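PDB 7BYY: acetyltransferase from Escherichia coli, which acts as a toxin that acetylates aminoacyl-tRNAs, probably including glycyl-tRNA, with acetyl-CoA as the likely acetyl donor. Local coordinates for residues I12-Y18 with A56-R62; I70-Y76 with V97-L103; L153-L158 with P169-A173. The protein carries 1 engineered substitution. All coordinates share one frame; numbering follows the deposited sequence.

Contact 1 (I12-Y18 with A56-R62)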
ATOM      1  N   ILE A  12     -12.429 -21.641  17.449  1.00 70.47           N
ATOM      2  CA  ILE A  12     -13.866 -21.392  17.430  1.00 66.13           C
ATOM      3  C   ILE A  12     -14.236 -20.339  16.394  1.00 58.95           C
ATOM      4  O   ILE A  12     -15.223 -20.494  15.671  1.00 57.69           O
ATOM      5  CB  ILE A  12     -14.341 -20.999  18.843  1.00 68.49           C
ATOM      6  CG1 ILE A  12     -14.066 -22.142  19.820  1.00 70.98           C
ATOM      7  CG2 ILE A  12     -15.818 -20.658  18.835  1.00 69.05           C
ATOM      8  CD1 ILE A  12     -14.450 -23.509  19.284  1.00 72.58           C
ATOM      9  N   VAL A  13     -13.456 -19.267  16.297  1.00 54.29           N
ATOM     10  CA  VAL A  13     -13.650 -18.246  15.277  1.00 50.61           C
ATOM     11  C   VAL A  13     -12.495 -18.324  14.289  1.00 50.53           C
ATOM     12  O   VAL A  13     -11.385 -18.750  14.625  1.00 50.94           O
ATOM     13  CB  VAL A  13     -13.767 -16.831  15.882  1.00 49.27           C
ATOM     14  CG1 VAL A  13     -14.778 -16.824  17.017  1.00 49.94           C
ATOM     15  CG2 VAL A  13     -12.411 -16.334  16.364  1.00 49.25           C
ATOM     16  N   LEU A  14     -12.769 -17.914  13.052  1.00 50.81           N
ATOM     17  CA  LEU A  14     -11.795 -17.961  11.975  1.00 48.15           C
ATOM     18  C   LEU A  14     -11.622 -16.578  11.366  1.00 45.88           C
ATOM     19  O   LEU A  14     -12.570 -15.790  11.291  1.00 44.17           O
ATOM     20  CB  LEU A  14     -12.214 -18.957  10.883  1.00 48.81           C
ATOM     21  CG  LEU A  14     -12.531 -20.384  11.336  1.00 50.73           C
ATOM     22  CD1 LEU A  14     -12.880 -21.262  10.143  1.00 50.17           C
ATOM     23  CD2 LEU A  14     -11.369 -20.974  12.125  1.00 51.35           C
ATOM     24  N   SER A  15     -10.396 -16.288  10.940  1.00 49.92           N
ATOM     25  CA  SER A  15     -10.075 -15.051  10.244  1.00 52.79           C
ATOM     26  C   SER A  15      -9.947 -15.340   8.755  1.00 52.47           C
ATOM     27  O   SER A  15      -9.197 -16.238   8.355  1.00 50.14           O
ATOM     28  CB  SER A  15      -8.783 -14.439  10.786  1.00 55.56           C
ATOM     29  OG  SER A  15      -8.557 -13.150  10.239  1.00 58.34           O
ATOM     30  N   CYS A  16     -10.685 -14.590   7.939  1.00 54.00           N
ATOM     31  CA  CYS A  16     -10.706 -14.809   6.501  1.00 55.03           C
ATOM     32  C   CYS A  16     -10.637 -13.478   5.774  1.00 53.85           C
ATOM     33  O   CYS A  16     -11.218 -12.487   6.224  1.00 55.04           O
ATOM     34  CB  CYS A  16     -11.975 -15.557   6.058  1.00 56.85           C
ATOM     35  SG  CYS A  16     -12.425 -16.998   7.059  1.00 61.36           S
ATOM     36  N   ASN A  17      -9.920 -13.460   4.653  1.00 50.82           N
ATOM     37  CA  ASN A  17     -10.046 -12.366   3.699  1.00 46.90           C
ATOM     38  C   ASN A  17     -11.397 -12.481   3.013  1.00 43.26           C
ATOM     39  O   ASN A  17     -11.669 -13.477   2.335  1.00 43.26           O
ATOM     40  CB  ASN A  17      -8.917 -12.413   2.674  1.00 50.79           C
ATOM     41  CG  ASN A  17      -7.655 -11.741   3.165  1.00 55.92           C
ATOM     42  OD1 ASN A  17      -6.771 -12.389   3.722  1.00 56.57           O
ATOM     43  ND2 ASN A  17      -7.560 -10.431   2.958  1.00 59.44           N
ATOM     44  N   TYR A  18     -12.251 -11.479   3.199  1.00 42.94           N
ATOM     45  CA  TYR A  18     -13.621 -11.583   2.714  1.00 46.30           C
ATOM     46  C   TYR A  18     -13.648 -11.704   1.196  1.00 52.67           C
ATOM     47  O   TYR A  18     -13.017 -10.918   0.483  1.00 51.84           O
ATOM     48  CB  TYR A  18     -14.444 -10.374   3.156  1.00 38.85           C
ATOM     49  CG  TYR A  18     -15.791 -10.328   2.479  1.00 31.82           C
ATOM     50  CD1 TYR A  18     -16.041  -9.430   1.449  1.00 29.80           C
ATOM     51  CD2 TYR A  18     -16.804 -11.204   2.846  1.00 30.35           C
ATOM     52  CE1 TYR A  18     -17.266  -9.396   0.814  1.00 30.72           C
ATOM     53  CE2 TYR A  18     -18.032 -11.178   2.218  1.00 31.52           C
ATOM     54  CZ  TYR A  18     -18.257 -10.271   1.202  1.00 31.72           C
ATOM     55  OH  TYR A  18     -19.475 -10.235   0.569  1.00 34.48           O
ATOM     56  N   ALA A  56     -11.028  -6.436   2.857  1.00 40.16           N
ATOM     57  CA  ALA A  56     -11.857  -6.715   4.019  1.00 40.73           C
ATOM     58  C   ALA A  56     -11.343  -7.939   4.759  1.00 42.46           C
ATOM     59  O   ALA A  56     -10.976  -8.945   4.144  1.00 41.02           O
ATOM     60  CB  ALA A  56     -13.321  -6.933   3.618  1.00 42.94           C
ATOM     61  N   LYS A  57     -11.322  -7.841   6.086  1.00 45.20           N
ATOM     62  CA  LYS A  57     -11.007  -8.954   6.970  1.00 45.23           C
ATOM     63  C   LYS A  57     -12.258  -9.323   7.752  1.00 46.06           C
ATOM     64  O   LYS A  57     -12.904  -8.451   8.344  1.00 47.51           O
ATOM     65  CB  LYS A  57      -9.870  -8.592   7.925  1.00 48.01           C
ATOM     66  CG  LYS A  57      -8.513  -9.083   7.472  1.00 53.79           C
ATOM     67  CD  LYS A  57      -8.405 -10.594   7.595  1.00 59.31           C
ATOM     68  CE  LYS A  57      -7.395 -11.149   6.606  1.00 60.54           C
ATOM     69  NZ  LYS A  57      -6.161 -10.319   6.568  1.00 60.95           N
ATOM     70  N   ALA A  58     -12.598 -10.610   7.752  1.00 44.88           N
ATOM     71  CA  ALA A  58     -13.829 -11.090   8.360  1.00 42.91           C
ATOM     72  C   ALA A  58     -13.529 -11.994   9.549  1.00 42.05           C
ATOM     73  O   ALA A  58     -12.510 -12.690   9.583  1.00 43.77           O
ATOM     74  CB  ALA A  58     -14.688 -11.848   7.341  1.00 41.65           C
ATOM     75  N   LEU A  59     -14.434 -11.971  10.524  1.00 40.05           N
ATOM     76  CA  LEU A  59     -14.420 -12.892  11.655  1.00 36.80           C
ATOM     77  C   LEU A  59     -15.647 -13.784  11.542  1.00 36.01           C
ATOM     78  O   LEU A  59     -16.774 -13.331  11.767  1.00 36.70           O
ATOM     79  CB  LEU A  59     -14.411 -12.139  12.982  1.00 37.07           C
ATOM     80  CG  LEU A  59     -13.040 -11.934  13.616  1.00 36.70           C
ATOM     81  CD1 LEU A  59     -13.183 -11.633  15.098  1.00 34.64           C
ATOM     82  CD2 LEU A  59     -12.162 -13.153  13.386  1.00 38.89           C
ATOM     83  N   ILE A  60     -15.428 -15.048  11.199  1.00 35.80           N
ATOM     84  CA  ILE A  60     -16.502 -16.003  10.963  1.00 38.02           C
ATOM     85  C   ILE A  60     -16.510 -17.023  12.092  1.00 42.41           C
ATOM     86  O   ILE A  60     -15.451 -17.450  12.565  1.00 41.56           O
ATOM     87  CB  ILE A  60     -16.340 -16.695   9.595  1.00 35.93           C
ATOM     88  CG1 ILE A  60     -16.154 -15.650   8.490  1.00 32.12           C
ATOM     89  CG2 ILE A  60     -17.532 -17.597   9.298  1.00 35.64           C
ATOM     90  CD1 ILE A  60     -17.257 -14.612   8.431  1.00 31.95           C
ATOM     91  N   ASP A  61     -17.709 -17.395  12.536  1.00 46.41           N
ATOM     92  CA  ASP A  61     -17.860 -18.493  13.483  1.00 48.56           C
ATOM     93  C   ASP A  61     -17.726 -19.808  12.729  1.00 49.11           C
ATOM     94  O   ASP A  61     -18.451 -20.046  11.759  1.00 51.77           O
ATOM     95  CB  ASP A  61     -19.208 -18.408  14.195  1.00 50.83           C
ATOM     96  CG  ASP A  61     -19.365 -19.466  15.272  1.00 53.95           C
ATOM     97  OD1 ASP A  61     -18.618 -19.407  16.271  1.00 54.64           O
ATOM     98  OD2 ASP A  61     -20.233 -20.354  15.123  1.00 55.45           O
ATOM     99  N   ARG A  62     -16.795 -20.660  13.163  1.00 48.92           N
ATOM    100  CA  ARG A  62     -16.571 -21.913  12.450  1.00 50.14           C
ATOM    101  C   ARG A  62     -17.799 -22.811  12.494  1.00 51.16           C
ATOM    102  O   ARG A  62     -18.081 -23.526  11.525  1.00 52.85           O
ATOM    103  CB  ARG A  62     -15.357 -22.638  13.032  1.00 52.29           C
ATOM    104  CG  ARG A  62     -15.011 -23.940  12.329  1.00 56.36           C
ATOM    105  CD  ARG A  62     -14.022 -24.751  13.146  1.00 60.94           C
ATOM    106  NE  ARG A  62     -14.410 -24.814  14.553  1.00 65.45           N
ATOM    107  CZ  ARG A  62     -15.294 -25.674  15.049  1.00 68.23           C
ATOM    108  NH1 ARG A  62     -15.583 -25.654  16.345  1.00 70.02           N
ATOM    109  NH2 ARG A  62     -15.886 -26.555  14.254  1.00 68.48           N
TER
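L14 and I60 exchange a pair of amide hydrogen bonds, with L14 N 2.8 Å from I60 O, and C16 does the same with A58 (A58 N to C16 O, 2.8 Å). Single bonds from R62 N to I12 O and from Y18 N to A56 O carry the antiparallel pairing to both ends. V13, S15 and N17 face D61, L59 and K57 in the non-hydrogen-bonded pairs.

Side-chain packing is sparse and spread out. Y18 CB meets A56 CB at 3.6 Å, while CG, anti to the backbone N (chi1 170°), leads the ring away toward helix 35-50. C16 SG lies 4.2 Å from I60 CG1, and on the same face L14 CG rests 4.0 Å from R62 CB. On the other face V13 CG2 is 4.4 Å from L59 CD2, where helix 114-132 covers V13 and L59. R62 bends at chi3 (46°), and the guanidinium presents its edge to I12, with NH1 3.8 Å from I12 CD1.

Polar side chains mostly turn elsewhere: Y18 OH bonds to Q27 and to I22 O, D61 OD2 to S64 N and R62 NE to P11 O. The K57 chain, bent at chi2 and chi4, brings CE across the N17 amide, near OD1.

All six hydrogen bonds between the segments are main-chain, which implies that backbone pairing, more than side-chain recognition, fixes strand 13-17 at the margin of the sheet.

Contact 2 (I70-Y76 with V97-L103)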
ATOM      1  N   ILE A  70     -16.229  -7.330  10.955  1.00 38.34           N
ATOM      2  CA  ILE A  70     -15.709  -6.942   9.652  1.00 39.53           C
ATOM      3  C   ILE A  70     -14.644  -5.874   9.860  1.00 39.41           C
ATOM      4  O   ILE A  70     -14.588  -5.207  10.895  1.00 34.73           O
ATOM      5  CB  ILE A  70     -16.817  -6.426   8.705  1.00 40.68           C
ATOM      6  CG1 ILE A  70     -16.429  -6.666   7.245  1.00 37.98           C
ATOM      7  CG2 ILE A  70     -17.092  -4.949   8.954  1.00 42.94           C
ATOM      8  CD1 ILE A  70     -16.368  -8.121   6.864  1.00 38.46           C
ATOM      9  N   CYS A  71     -13.787  -5.724   8.852  1.00 41.33           N
ATOM     10  CA  CYS A  71     -12.686  -4.771   8.941  1.00 40.07           C
ATOM     11  C   CYS A  71     -12.220  -4.441   7.531  1.00 38.73           C
ATOM     12  O   CYS A  71     -11.633  -5.297   6.863  1.00 40.95           O
ATOM     13  CB  CYS A  71     -11.553  -5.350   9.772  1.00 38.51           C
ATOM     14  SG  CYS A  71     -10.036  -4.423   9.631  1.00 38.32           S
ATOM     15  N   THR A  72     -12.462  -3.211   7.086  1.00 35.88           N
ATOM     16  CA  THR A  72     -12.081  -2.779   5.749  1.00 37.23           C
ATOM     17  C   THR A  72     -10.978  -1.732   5.821  1.00 40.09           C
ATOM     18  O   THR A  72     -10.926  -0.917   6.748  1.00 42.15           O
ATOM     19  CB  THR A  72     -13.277  -2.209   4.978  1.00 38.83           C
ATOM     20  OG1 THR A  72     -13.854  -1.129   5.716  1.00 38.76           O
ATOM     21  CG2 THR A  72     -14.333  -3.285   4.754  1.00 40.59           C
ATOM     22  N   PHE A  73     -10.099  -1.753   4.820  1.00 40.12           N
ATOM     23  CA  PHE A  73      -8.923  -0.896   4.828  1.00 38.02           C
ATOM     24  C   PHE A  73      -8.473  -0.652   3.394  1.00 35.81           C
ATOM     25  O   PHE A  73      -8.702  -1.482   2.509  1.00 37.41           O
ATOM     26  CB  PHE A  73      -7.794  -1.522   5.651  1.00 36.55           C
ATOM     27  CG  PHE A  73      -7.527  -2.959   5.311  1.00 36.43           C
ATOM     28  CD1 PHE A  73      -8.276  -3.975   5.886  1.00 35.30           C
ATOM     29  CD2 PHE A  73      -6.526  -3.297   4.414  1.00 37.42           C
ATOM     30  CE1 PHE A  73      -8.033  -5.299   5.573  1.00 34.63           C
ATOM     31  CE2 PHE A  73      -6.275  -4.619   4.101  1.00 35.89           C
ATOM     32  CZ  PHE A  73      -7.031  -5.622   4.682  1.00 34.14           C
ATOM     33  N   THR A  74      -7.842   0.501   3.176  1.00 33.64           N
ATOM     34  CA  THR A  74      -7.357   0.921   1.866  1.00 33.05           C
ATOM     35  C   THR A  74      -5.925   1.423   1.994  1.00 32.13           C
ATOM     36  O   THR A  74      -5.338   1.433   3.080  1.00 31.42           O
ATOM     37  CB  THR A  74      -8.237   2.025   1.259  1.00 35.41           C
ATOM     38  OG1 THR A  74      -7.947   3.274   1.902  1.00 35.38           O
ATOM     39  CG2 THR A  74      -9.712   1.712   1.432  1.00 37.08           C
ATOM     40  N   ALA A  75      -5.360   1.850   0.870  1.00 34.95           N
ATOM     41  CA  ALA A  75      -4.085   2.552   0.871  1.00 36.86           C
ATOM     42  C   ALA A  75      -4.330   4.053   0.963  1.00 38.26           C
ATOM     43  O   ALA A  75      -5.329   4.570   0.456  1.00 41.15           O
ATOM     44  CB  ALA A  75      -3.275   2.223  -0.385  1.00 35.61           C
ATOM     45  N   TYR A  76      -3.408   4.750   1.620  1.00 38.14           N
ATOM     46  CA  TYR A  76      -3.624   6.153   1.940  1.00 41.92           C
ATOM     47  C   TYR A  76      -2.276   6.825   2.154  1.00 44.19           C
ATOM     48  O   TYR A  76      -1.283   6.174   2.485  1.00 45.44           O
ATOM     49  CB  TYR A  76      -4.512   6.300   3.181  1.00 45.34           C
ATOM     50  CG  TYR A  76      -5.134   7.664   3.359  1.00 51.59           C
ATOM     51  CD1 TYR A  76      -5.698   8.339   2.286  1.00 55.16           C
ATOM     52  CD2 TYR A  76      -5.171   8.271   4.607  1.00 54.80           C
ATOM     53  CE1 TYR A  76      -6.273   9.586   2.451  1.00 59.81           C
ATOM     54  CE2 TYR A  76      -5.746   9.515   4.782  1.00 58.04           C
ATOM     55  CZ  TYR A  76      -6.294  10.168   3.700  1.00 61.86           C
ATOM     56  OH  TYR A  76      -6.864  11.409   3.871  1.00 66.87           O
ATOM     57  N   VAL A  97       0.733   5.266   4.374  1.00 32.75           N
ATOM     58  CA  VAL A  97       0.211   4.460   5.473  1.00 33.22           C
ATOM     59  C   VAL A  97      -0.930   3.594   4.956  1.00 30.34           C
ATOM     60  O   VAL A  97      -1.424   3.770   3.841  1.00 30.60           O
ATOM     61  CB  VAL A  97      -0.291   5.317   6.659  1.00 33.32           C
ATOM     62  CG1 VAL A  97       0.835   6.161   7.251  1.00 31.90           C
ATOM     63  CG2 VAL A  97      -1.471   6.179   6.230  1.00 32.17           C
ATOM     64  N   VAL A  98      -1.355   2.656   5.794  1.00 28.28           N
ATOM     65  CA  VAL A  98      -2.570   1.887   5.559  1.00 30.90           C
ATOM     66  C   VAL A  98      -3.670   2.495   6.417  1.00 35.76           C
ATOM     67  O   VAL A  98      -3.520   2.611   7.639  1.00 37.34           O
ATOM     68  CB  VAL A  98      -2.371   0.400   5.882  1.00 27.65           C
ATOM     69  CG1 VAL A  98      -3.717  -0.311   5.934  1.00 25.60           C
ATOM     70  CG2 VAL A  98      -1.455  -0.247   4.851  1.00 29.39           C
ATOM     71  N   ARG A  99      -4.771   2.896   5.790  1.00 36.69           N
ATOM     72  CA  ARG A  99      -5.877   3.496   6.523  1.00 39.35           C
ATOM     73  C   ARG A  99      -6.888   2.429   6.917  1.00 39.95           C
ATOM     74  O   ARG A  99      -7.331   1.640   6.075  1.00 39.90           O
ATOM     75  CB  ARG A  99      -6.569   4.586   5.704  1.00 42.27           C
ATOM     76  CG  ARG A  99      -7.786   5.160   6.415  1.00 46.95           C
ATOM     77  CD  ARG A  99      -8.442   6.273   5.631  1.00 53.73           C
ATOM     78  NE  ARG A  99      -8.590   5.926   4.225  1.00 60.47           N
ATOM     79  CZ  ARG A  99      -9.492   6.467   3.414  1.00 65.48           C
ATOM     80  NH1 ARG A  99     -10.337   7.380   3.880  1.00 64.70           N
ATOM     81  NH2 ARG A  99      -9.550   6.090   2.139  1.00 67.57           N
ATOM     82  N   LEU A 100      -7.244   2.408   8.200  1.00 36.89           N
ATOM     83  CA  LEU A 100      -8.346   1.591   8.695  1.00 36.12           C
ATOM     84  C   LEU A 100      -9.615   2.428   8.605  1.00 39.68           C
ATOM     85  O   LEU A 100      -9.766   3.420   9.326  1.00 43.49           O
ATOM     86  CB  LEU A 100      -8.080   1.135  10.127  1.00 36.04           C
ATOM     87  CG  LEU A 100      -9.000   0.045  10.673  1.00 37.95           C
ATOM     88  CD1 LEU A 100      -8.859  -1.210   9.840  1.00 38.50           C
ATOM     89  CD2 LEU A 100      -8.692  -0.248  12.131  1.00 38.98           C
ATOM     90  N   VAL A 101     -10.520   2.048   7.708  1.00 39.68           N
ATOM     91  CA  VAL A 101     -11.710   2.853   7.467  1.00 45.51           C
ATOM     92  C   VAL A 101     -12.941   2.326   8.197  1.00 53.08           C
ATOM     93  O   VAL A 101     -13.895   3.092   8.405  1.00 56.73           O
ATOM     94  CB  VAL A 101     -11.991   2.981   5.954  1.00 42.65           C
ATOM     95  CG1 VAL A 101     -10.701   3.271   5.203  1.00 38.92           C
ATOM     96  CG2 VAL A 101     -12.652   1.731   5.417  1.00 43.27           C
ATOM     97  N   MET A 102     -12.944   1.061   8.610  1.00 57.47           N
ATOM     98  CA  MET A 102     -14.103   0.501   9.289  1.00 58.49           C
ATOM     99  C   MET A 102     -13.685  -0.736  10.063  1.00 57.89           C
ATOM    100  O   MET A 102     -12.897  -1.547   9.568  1.00 60.66           O
ATOM    101  CB  MET A 102     -15.214   0.143   8.297  1.00 59.42           C
ATOM    102  CG  MET A 102     -16.372   1.112   8.300  1.00 64.00           C
ATOM    103  SD  MET A 102     -17.570   0.740   7.011  1.00 68.41           S
ATOM    104  CE  MET A 102     -16.573   1.000   5.544  1.00 65.99           C
ATOM    105  N   LEU A 103     -14.217  -0.871  11.275  1.00 50.54           N
ATOM    106  CA  LEU A 103     -14.069  -2.110  12.030  1.00 47.41           C
ATOM    107  C   LEU A 103     -15.242  -2.193  12.992  1.00 47.82           C
ATOM    108  O   LEU A 103     -15.331  -1.396  13.933  1.00 52.09           O
ATOM    109  CB  LEU A 103     -12.735  -2.159  12.766  1.00 46.74           C
ATOM    110  CG  LEU A 103     -12.640  -3.093  13.975  1.00 47.35           C
ATOM    111  CD1 LEU A 103     -12.776  -4.538  13.549  1.00 48.76           C
ATOM    112  CD2 LEU A 103     -11.326  -2.886  14.699  1.00 47.28           C
TER
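R99 reaches across to Y76 and T74 along most of its length. Its CB packs 3.7 Å from Y76 CB, and CD lies 4.0 Å from Y76 CD2. A bend at chi3 (46°) then folds the tip over the ring: NE stands above its face, offset toward the rim, and CZ is 4.5 Å from the ring centroid. The guanidinium and ring planes differ by 22°, a stack that is also a cation-pi contact. At the far end NH2 donates to T74 OG1 (3.2 Å), tilted 17° out of the guanidinium plane. T74 OG1 in turn donates to A75 O from well above the carbonyl plane, a poorly directed bond. V101 CG1 comes over the guanidinium face opposite Y76, leaving the group between a methyl and an aromatic ring.

Paired amides of T74 with R99 and Y76 with V97 zip this end of the antiparallel strands. Farther along, V101 N bonds to T72 O at 3.1 Å and M102 N only weakly to the same oxygen, while T72 N donates to M102 O. This classic beta bulge shifts the register by one residue.

The pair lies in mid-sheet, with strand 55-61 beyond 70-76 and strand 137-142 beyond 97-103. Helix 114-132 covers the face with C71, F73, L100 and L103, helix 35-50 packs on T72 and M102, and L133 of the second subunit touches F73, A75 and V98.

Contact 3 (L153-L158 with P169-A173)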
ATOM      1  N   LEU A 153      -4.972   0.418  22.492  1.00 48.71           N
ATOM      2  CA  LEU A 153      -4.132  -0.548  21.799  1.00 43.12           C
ATOM      3  C   LEU A 153      -3.041   0.135  20.979  1.00 42.97           C
ATOM      4  O   LEU A 153      -2.551  -0.428  19.998  1.00 45.52           O
ATOM      5  CB  LEU A 153      -4.980  -1.467  20.921  1.00 36.97           C
ATOM      6  CG  LEU A 153      -6.167  -2.102  21.650  1.00 38.13           C
ATOM      7  CD1 LEU A 153      -7.266  -2.461  20.681  1.00 35.94           C
ATOM      8  CD2 LEU A 153      -5.731  -3.326  22.439  1.00 40.34           C
ATOM      9  N   GLY A 154      -2.652   1.353  21.368  1.00 39.80           N
ATOM     10  CA  GLY A 154      -1.458   2.002  20.853  1.00 42.01           C
ATOM     11  C   GLY A 154      -1.719   3.301  20.113  1.00 43.48           C
ATOM     12  O   GLY A 154      -0.839   4.167  20.066  1.00 44.53           O
ATOM     13  N   PHE A 155      -2.904   3.448  19.523  1.00 42.41           N
ATOM     14  CA  PHE A 155      -3.173   4.607  18.679  1.00 40.84           C
ATOM     15  C   PHE A 155      -3.141   5.895  19.493  1.00 40.31           C
ATOM     16  O   PHE A 155      -3.705   5.968  20.589  1.00 41.53           O
ATOM     17  CB  PHE A 155      -4.523   4.452  17.982  1.00 39.69           C
ATOM     18  CG  PHE A 155      -4.510   3.473  16.843  1.00 39.06           C
ATOM     19  CD1 PHE A 155      -4.739   2.126  17.067  1.00 39.06           C
ATOM     20  CD2 PHE A 155      -4.275   3.900  15.546  1.00 39.37           C
ATOM     21  CE1 PHE A 155      -4.735   1.223  16.020  1.00 39.16           C
ATOM     22  CE2 PHE A 155      -4.267   3.002  14.493  1.00 37.15           C
ATOM     23  CZ  PHE A 155      -4.499   1.661  14.730  1.00 37.48           C
ATOM     24  N   VAL A 156      -2.469   6.908  18.955  1.00 40.99           N
ATOM     25  CA  VAL A 156      -2.382   8.229  19.569  1.00 44.52           C
ATOM     26  C   VAL A 156      -3.252   9.187  18.765  1.00 47.51           C
ATOM     27  O   VAL A 156      -3.177   9.219  17.529  1.00 47.77           O
ATOM     28  CB  VAL A 156      -0.925   8.724  19.645  1.00 44.52           C
ATOM     29  CG1 VAL A 156      -0.215   8.520  18.317  1.00 42.91           C
ATOM     30  CG2 VAL A 156      -0.881  10.188  20.049  1.00 46.97           C
ATOM     31  N   GLN A 157      -4.086   9.954  19.462  1.00 48.85           N
ATOM     32  CA  GLN A 157      -4.966  10.894  18.784  1.00 47.05           C
ATOM     33  C   GLN A 157      -4.177  12.105  18.301  1.00 47.01           C
ATOM     34  O   GLN A 157      -3.334  12.647  19.021  1.00 48.96           O
ATOM     35  CB  GLN A 157      -6.095  11.332  19.715  1.00 47.19           C
ATOM     36  CG  GLN A 157      -7.145  12.196  19.042  1.00 50.26           C
ATOM     37  CD  GLN A 157      -8.382  12.380  19.894  1.00 52.49           C
ATOM     38  OE1 GLN A 157      -8.627  11.615  20.829  1.00 52.34           O
ATOM     39  NE2 GLN A 157      -9.169  13.405  19.581  1.00 54.57           N
ATOM     40  N   LEU A 158      -4.455  12.529  17.071  1.00 46.36           N
ATOM     41  CA  LEU A 158      -3.732  13.633  16.454  1.00 48.78           C
ATOM     42  C   LEU A 158      -4.422  14.979  16.624  1.00 53.69           C
ATOM     43  O   LEU A 158      -3.746  16.013  16.602  1.00 55.18           O
ATOM     44  CB  LEU A 158      -3.528  13.360  14.959  1.00 47.93           C
ATOM     45  CG  LEU A 158      -2.778  12.065  14.630  1.00 47.10           C
ATOM     46  CD1 LEU A 158      -3.157  11.550  13.245  1.00 45.13           C
ATOM     47  CD2 LEU A 158      -1.273  12.272  14.738  1.00 47.26           C
ATOM     48  N   PRO A 169      -8.762  11.983  13.955  1.00 42.99           N
ATOM     49  CA  PRO A 169      -7.630  11.243  13.389  1.00 41.26           C
ATOM     50  C   PRO A 169      -6.787  10.590  14.474  1.00 41.06           C
ATOM     51  O   PRO A 169      -6.489  11.194  15.507  1.00 42.78           O
ATOM     52  CB  PRO A 169      -6.838  12.325  12.645  1.00 42.24           C
ATOM     53  CG  PRO A 169      -7.150  13.578  13.384  1.00 44.83           C
ATOM     54  CD  PRO A 169      -8.575  13.441  13.858  1.00 45.19           C
ATOM     55  N   MET A 170      -6.416   9.336  14.232  1.00 39.12           N
ATOM     56  CA  MET A 170      -5.551   8.587  15.132  1.00 42.55           C
ATOM     57  C   MET A 170      -4.504   7.848  14.308  1.00 41.22           C
ATOM     58  O   MET A 170      -4.743   7.488  13.152  1.00 37.76           O
ATOM     59  CB  MET A 170      -6.348   7.598  16.003  1.00 41.89           C
ATOM     60  CG  MET A 170      -7.516   8.226  16.759  1.00 39.94           C
ATOM     61  SD  MET A 170      -8.168   7.169  18.069  1.00 39.88           S
ATOM     62  CE  MET A 170      -6.858   7.277  19.286  1.00 41.20           C
ATOM     63  N   PHE A 171      -3.338   7.625  14.913  1.00 43.54           N
ATOM     64  CA  PHE A 171      -2.198   7.065  14.201  1.00 42.60           C
ATOM     65  C   PHE A 171      -1.465   6.072  15.090  1.00 42.63           C
ATOM     66  O   PHE A 171      -1.384   6.245  16.310  1.00 42.78           O
ATOM     67  CB  PHE A 171      -1.233   8.168  13.739  1.00 42.46           C
ATOM     68  CG  PHE A 171      -0.075   7.663  12.921  1.00 42.13           C
ATOM     69  CD1 PHE A 171      -0.230   7.390  11.570  1.00 41.09           C
ATOM     70  CD2 PHE A 171       1.170   7.470  13.500  1.00 40.83           C
ATOM     71  CE1 PHE A 171       0.833   6.932  10.814  1.00 39.38           C
ATOM     72  CE2 PHE A 171       2.237   7.011  12.749  1.00 39.64           C
ATOM     73  CZ  PHE A 171       2.069   6.741  11.405  1.00 38.34           C
ATOM     74  N   LEU A 172      -0.927   5.029  14.461  1.00 40.83           N
ATOM     75  CA  LEU A 172      -0.116   4.024  15.148  1.00 40.39           C
ATOM     76  C   LEU A 172       1.044   3.656  14.234  1.00 37.46           C
ATOM     77  O   LEU A 172       0.831   3.082  13.162  1.00 32.52           O
ATOM     78  CB  LEU A 172      -0.945   2.791  15.505  1.00 39.23           C
ATOM     79  CG  LEU A 172      -0.213   1.672  16.246  1.00 38.54           C
ATOM     80  CD1 LEU A 172       0.371   2.186  17.556  1.00 38.22           C
ATOM     81  CD2 LEU A 172      -1.150   0.502  16.495  1.00 38.07           C
ATOM     82  N   ALA A 173       2.265   3.977  14.657  1.00 39.71           N
ATOM     83  CA  ALA A 173       3.437   3.745  13.827  1.00 38.69           C
ATOM     84  C   ALA A 173       3.661   2.250  13.607  1.00 41.78           C
ATOM     85  O   ALA A 173       3.226   1.403  14.393  1.00 44.56           O
ATOM     86  CB  ALA A 173       4.675   4.379  14.461  1.00 37.24           C
TER
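The F155 ring carries L172 CB over one face, 3.6 Å from its centroid and 17° off the ring normal, a CH-pi contact. The L172 side chain crosses F155 at about a right angle. L172 CG stands anti to the backbone N (chi1 -179°), and from it chi2 (59°) sends CD2 to F155 CE1 (3.7 Å) and CD1 to the G154 carbonyl. At the ring's edge, in its plane, lies the F171 backbone nitrogen. F123 of helix 114-132 and L140 of strand 137-142 also touch the F155 side chain and help bury it.

M170 lies between F155 and Q157, its chain bent at chi3 to bring CE within 3.9 Å of F155 CB. Toward the L158 end, L158 CD1 sits 3.8 Å from P169 CB and 3.9 Å from F171 CB, bridging two residues of the partner strand. V86 touches V156, L158 and F171 from a loop. The side-chain NE2 of Q157 bonds to S159 O.

Main-chain bonds tie these pieces together. V156 and F171 exchange two, V156 N to F171 O being 2.9 Å, and L158 N gives a nearly straight one to P169 O (2.9 Å). Q157 and M170 form the non-hydrogen-bonded pair between them.

Strands 156-157 and 168-173 thus make the antiparallel C-terminal hairpin of the GNAT acetyltransferase fold, in which the last strand inserts between its predecessor and strand 137-142.

From the N terminus, contact 1 closes the first loop: the chain leaves strand 13-17, runs through helix 35-50 and returns as strand 55-61. The next turn leads directly into strand 67-79, and contact 2 closes the loop out to strand 94-105. After helix 114-132 and strand 137-142, contact 3 closes the short hairpin of 156-157 and 168-173. The three closures follow in series without nesting or crossing, yet all belong to one mixed sheet. Contacts 1 and 2 meet through K57 and C71, contacts 2 and 3 through V97 CG1 and F171 CE1 (3.6 Å). Contacts 1 and 3, centres about 25 Å apart, hold its two margins.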